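PDB 4OIF: beta-galactosidase from Geobacillus stearothermophilus, which probably hydrolyses terminal non-reducing beta-D-galactose residues of beta-D-galactosides, as a zinc-containing member of glycosyl hydrolase family 42. Local coordinates for residues Cys168-Ala171 against Phe172-Trp175; Leu222-Lys225 against Arg226-Thr229. All coordinates share one frame; numbering follows the deposited sequence.

Contact 1: Cys168-Ala171 against Phe172-Trp175; sequences CQEA and FREW. With ZN (zinc ion), chain D.
Glu170 and Arg173 meet obliquely on the outer side of helix 166-179, one turn apart. The carboxylate and guanidinium planes stand 43° from each other, and OE2 of Glu170 lies 3.0 Å from NH1 of Arg173 in a salt bridge whose hydrogen bond is weak, bent to 131° at the hydrogen. Arg173 runs extended from CG to NE, which lays one guanidinium face over the carbonyl oxygen of Gln169; its NE also makes a weak bond to the carbonyl of Ile206. Beyond the pair, OE1 of Glu170 stands 4.1 Å from OE2 of Glu174, a like-charge approach probably eased by Lys177, which forms a salt bridge with Glu174. The backbone keeps its i to i+4 bonds, Phe172 N donating to Cys168 O at 2.9 Å. Phe172 swings its ring away from the preceding turn, CG anti to the backbone N (chi1 -178°), and the flat apolar ring suits the buried side, against helix 218-246. Cysteine suits position 168 because its sulfur, probably as thiolate, is a good zinc ligand: Cys168 SG binds the ion at 2.2 Å, with Cys123, Cys163 and Cys165 completing the site. Four cysteine ligands are consistent with a structural zinc, tying this helix's start to the loops carrying the other sulfurs.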
loop_
_atom_site.group_PDB
_atom_site.type_symbol
_atom_site.label_atom_id
_atom_site.label_comp_id
_atom_site.label_asym_id
_atom_site.label_seq_id
_atom_site.Cartn_x
_atom_site.Cartn_y
_atom_site.Cartn_z
ATOM N N CYS A 168 3.548 6.019 -30.469
ATOM C CA CYS A 168 4.697 5.477 -29.770
ATOM C C CYS A 168 4.876 3.970 -29.993
ATOM O O CYS A 168 6.008 3.486 -30.020
ATOM C CB CYS A 168 4.584 5.793 -28.272
ATOM S SG CYS A 168 4.808 7.582 -27.875
ATOM N N GLN A 169 3.778 3.233 -30.141
ATOM C CA GLN A 169 3.865 1.799 -30.410
ATOM C C GLN A 169 4.519 1.594 -31.763
ATOM O O GLN A 169 5.404 0.726 -31.932
ATOM C CB GLN A 169 2.481 1.134 -30.393
ATOM C CG GLN A 169 1.733 1.251 -29.066
ATOM C CD GLN A 169 2.387 0.475 -27.953
ATOM O OE1 GLN A 169 3.067 -0.519 -28.192
ATOM N NE2 GLN A 169 2.187 0.924 -26.719
ATOM N N GLU A 170 4.078 2.394 -32.735
ATOM C CA GLU A 170 4.648 2.269 -34.065
ATOM C C GLU A 170 6.120 2.668 -34.063
ATOM O O GLU A 170 6.955 1.973 -34.657
ATOM C CB GLU A 170 3.856 3.085 -35.082
ATOM C CG GLU A 170 2.865 2.229 -35.875
ATOM C CD GLU A 170 3.523 0.986 -36.498
ATOM O OE1 GLU A 170 4.676 1.094 -36.989
ATOM O OE2 GLU A 170 2.896 -0.101 -36.493
ATOM N N ALA A 171 6.442 3.752 -33.361
ATOM C CA ALA A 171 7.835 4.195 -33.268
ATOM C C ALA A 171 8.747 3.153 -32.581
ATOM O O ALA A 171 9.908 2.974 -32.969
ATOM C CB ALA A 171 7.912 5.542 -32.539
ATOM N N PHE A 172 8.211 2.479 -31.566
ATOM C CA PHE A 172 8.907 1.395 -30.871
ATOM C C PHE A 172 9.146 0.221 -31.813
ATOM O O PHE A 172 10.225 -0.364 -31.830
ATOM C CB PHE A 172 8.101 0.940 -29.643
ATOM C CG PHE A 172 8.768 -0.140 -28.834
ATOM C CD1 PHE A 172 10.101 -0.016 -28.441
ATOM C CD2 PHE A 172 8.052 -1.263 -28.433
ATOM C CE1 PHE A 172 10.714 -1.008 -27.680
ATOM C CE2 PHE A 172 8.648 -2.256 -27.672
ATOM C CZ PHE A 172 9.989 -2.136 -27.293
ATOM N N ARG A 173 8.133 -0.113 -32.612
ATOM C CA ARG A 173 8.293 -1.153 -33.624
ATOM C C ARG A 173 9.380 -0.813 -34.639
ATOM O O ARG A 173 10.206 -1.669 -34.968
ATOM C CB ARG A 173 6.979 -1.410 -34.337
ATOM C CG ARG A 173 6.095 -2.364 -33.586
ATOM C CD ARG A 173 4.775 -2.583 -34.288
ATOM N NE ARG A 173 3.762 -2.907 -33.300
ATOM C CZ ARG A 173 2.753 -2.108 -32.987
ATOM N NH1 ARG A 173 2.593 -0.958 -33.630
ATOM N NH2 ARG A 173 1.889 -2.474 -32.050
ATOM N N GLU A 174 9.395 0.428 -35.122
ATOM C CA GLU A 174 10.427 0.831 -36.080
ATOM C C GLU A 174 11.813 0.804 -35.443
ATOM O O GLU A 174 12.803 0.393 -36.072
ATOM C CB GLU A 174 10.123 2.216 -36.654
ATOM C CG GLU A 174 8.922 2.217 -37.600
ATOM C CD GLU A 174 9.092 1.220 -38.742
ATOM O OE1 GLU A 174 10.175 1.245 -39.381
ATOM O OE2 GLU A 174 8.161 0.404 -38.981
ATOM N N TRP A 175 11.863 1.211 -34.178
ATOM C CA TRP A 175 13.089 1.169 -33.391
ATOM C C TRP A 175 13.615 -0.262 -33.287
ATOM O O TRP A 175 14.812 -0.514 -33.439
ATOM C CB TRP A 175 12.828 1.750 -32.002
ATOM C CG TRP A 175 14.031 1.893 -31.118
ATOM C CD1 TRP A 175 14.845 2.992 -31.008
ATOM C CD2 TRP A 175 14.540 0.923 -30.184
ATOM N NE1 TRP A 175 15.820 2.760 -30.066
ATOM C CE2 TRP A 175 15.659 1.499 -29.551
ATOM C CE3 TRP A 175 14.161 -0.376 -29.828
ATOM C CZ2 TRP A 175 16.403 0.820 -28.588
ATOM C CZ3 TRP A 175 14.899 -1.048 -28.866
ATOM C CH2 TRP A 175 16.012 -0.451 -28.261
HETATM ZN ZN ZN D . 2.904 8.680 -27.513
#

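Contact 2: Leu222-Lys225 against Arg226-Thr229; sequences LDWK and RFVT
Within the long helix 218-246 of the TIM-barrel domain, consecutive turns pack through Arg226 on one flank and Trp224 on another. Leu222 lays its branch across a face of the Arg226 guanidinium, CG 3.3 Å from NH1, while the carboxylate of Asp223 comes to the edge. There NH1 donates to Asp223 OD1 at 3.0 Å, close to the guanidinium plane, but on the anti side of the carboxylate and 31° out of its plane. Glu420 and the carbonyl of Glu508 take NE and NH2, so a flat group with many N-H donors suits this buried place; Lys179, Tyr180 and Trp191 share the carboxylate of Asp223. A methionine in place of Arg226 would probably leave Asp223 and Glu420 without this charge partner and Leu222 without the flat group it packs on. On the other flank, CG2 of Val228 sits over the five-membered ring of Trp224, 3.8 Å from its centroid, in a CH-pi contact. The Phe227 ring meets the indole obliquely, planes at 34°, with CD2 3.5 Å from Trp224 CZ3. Trp224 NE1 bonds to Glu162. A water bridges Lys225 O and Thr229 OG1, which Asp270 N also reaches. Such i to i+3 and i+4 pairs belong to a helix packed between others, here 166-179 and 419-427, in a TIM-barrel enzyme.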
loop_
_atom_site.group_PDB
_atom_site.type_symbol
_atom_site.label_atom_id
_atom_site.label_comp_id
_atom_site.label_asym_id
_atom_site.label_seq_id
_atom_site.Cartn_x
_atom_site.Cartn_y
_atom_site.Cartn_z
ATOM N N LEU A 222 13.490 -4.151 -20.987
ATOM C CA LEU A 222 14.779 -3.505 -21.188
ATOM C C LEU A 222 14.791 -2.677 -22.475
ATOM O O LEU A 222 15.055 -1.468 -22.449
ATOM C CB LEU A 222 15.879 -4.566 -21.215
ATOM C CG LEU A 222 17.340 -4.126 -21.311
ATOM C CD1 LEU A 222 17.715 -3.155 -20.194
ATOM C CD2 LEU A 222 18.238 -5.359 -21.272
ATOM N N ASP A 223 14.488 -3.323 -23.598
ATOM C CA ASP A 223 14.431 -2.616 -24.868
ATOM C C ASP A 223 13.435 -1.456 -24.835
ATOM O O ASP A 223 13.678 -0.432 -25.462
ATOM C CB ASP A 223 14.089 -3.568 -26.021
ATOM C CG ASP A 223 15.322 -4.232 -26.613
ATOM O OD1 ASP A 223 16.442 -3.838 -26.237
ATOM O OD2 ASP A 223 15.174 -5.130 -27.466
ATOM N N TRP A 224 12.333 -1.594 -24.103
ATOM C CA TRP A 224 11.394 -0.477 -23.961
ATOM C C TRP A 224 12.052 0.680 -23.211
ATOM O O TRP A 224 11.936 1.820 -23.626
ATOM C CB TRP A 224 10.096 -0.896 -23.262
ATOM C CG TRP A 224 9.164 0.282 -22.991
ATOM C CD1 TRP A 224 8.878 0.847 -21.773
ATOM C CD2 TRP A 224 8.431 1.042 -23.956
ATOM N NE1 TRP A 224 8.008 1.900 -21.925
ATOM C CE2 TRP A 224 7.717 2.040 -23.254
ATOM C CE3 TRP A 224 8.304 0.972 -25.344
ATOM C CZ2 TRP A 224 6.896 2.964 -23.893
ATOM C CZ3 TRP A 224 7.486 1.894 -25.980
ATOM C CH2 TRP A 224 6.795 2.877 -25.254
ATOM N N LYS A 225 12.754 0.413 -22.119
ATOM C CA LYS A 225 13.453 1.505 -21.444
ATOM C C LYS A 225 14.479 2.176 -22.376
ATOM O O LYS A 225 14.581 3.418 -22.415
ATOM C CB LYS A 225 14.117 0.998 -20.164
ATOM C CG LYS A 225 13.107 0.603 -19.090
ATOM C CD LYS A 225 13.779 0.152 -17.798
ATOM C CE LYS A 225 12.756 -0.114 -16.697
ATOM N NZ LYS A 225 12.207 -1.509 -16.699
ATOM N N ARG A 226 15.213 1.371 -23.139
ATOM C CA ARG A 226 16.179 1.910 -24.094
ATOM C C ARG A 226 15.482 2.802 -25.120
ATOM O O ARG A 226 15.966 3.874 -25.449
ATOM C CB ARG A 226 16.934 0.794 -24.809
ATOM C CG ARG A 226 17.915 0.018 -23.950
ATOM C CD ARG A 226 18.369 -1.252 -24.658
ATOM N NE ARG A 226 19.514 -1.874 -24.003
ATOM C CZ ARG A 226 19.675 -3.187 -23.853
ATOM N NH1 ARG A 226 18.756 -4.035 -24.304
ATOM N NH2 ARG A 226 20.757 -3.656 -23.241
ATOM N N PHE A 227 14.337 2.360 -25.614
ATOM C CA PHE A 227 13.604 3.143 -26.590
ATOM C C PHE A 227 13.095 4.425 -25.974
ATOM O O PHE A 227 13.032 5.434 -26.636
ATOM C CB PHE A 227 12.425 2.370 -27.173
ATOM C CG PHE A 227 11.422 3.253 -27.868
ATOM C CD1 PHE A 227 11.655 3.708 -29.150
ATOM C CD2 PHE A 227 10.263 3.646 -27.229
ATOM C CE1 PHE A 227 10.740 4.531 -29.789
ATOM C CE2 PHE A 227 9.354 4.467 -27.858
ATOM C CZ PHE A 227 9.588 4.907 -29.142
ATOM N N VAL A 228 12.709 4.380 -24.712
ATOM C CA VAL A 228 12.226 5.568 -24.034
ATOM C C VAL A 228 13.352 6.601 -23.988
ATOM O O VAL A 228 13.144 7.799 -24.309
ATOM C CB VAL A 228 11.718 5.234 -22.612
ATOM C CG1 VAL A 228 11.534 6.512 -21.790
ATOM C CG2 VAL A 228 10.419 4.420 -22.699
ATOM N N THR A 229 14.546 6.135 -23.625
ATOM C CA THR A 229 15.709 7.016 -23.666
ATOM C C THR A 229 15.962 7.596 -25.070
ATOM O O THR A 229 16.053 8.821 -25.242
ATOM C CB THR A 229 16.979 6.293 -23.187
ATOM O OG1 THR A 229 16.922 6.156 -21.765
ATOM C CG2 THR A 229 18.231 7.094 -23.556
HETATM O O HOH W 1 14.728 5.321 -20.418
#

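Contacts 1 and 2 lie on two neighbouring helices, 166-179 and 218-246, with centres 11 Å apart, and they touch through aromatic side chains. Phe172 CD1 reaches Phe227 CB at 3.6 Å, and Trp175 CG comes equally near Phe227 CD1; the rings of Trp175 and Phe227 meet edge-to-face, as do those of Phe172 and Trp224. Large flat side chains from both helices thus fill the seam between them. The zinc lies at one end of this layer: Cys168 of contact 1 binds it directly, whereas the Trp224 side chain of contact 2 is about 7 Å away, a neighbour and not a ligand. Both contacts lie within the barrel family region, where the aromatic layer joins zinc-bearing helix 166-179 to helix 218-246.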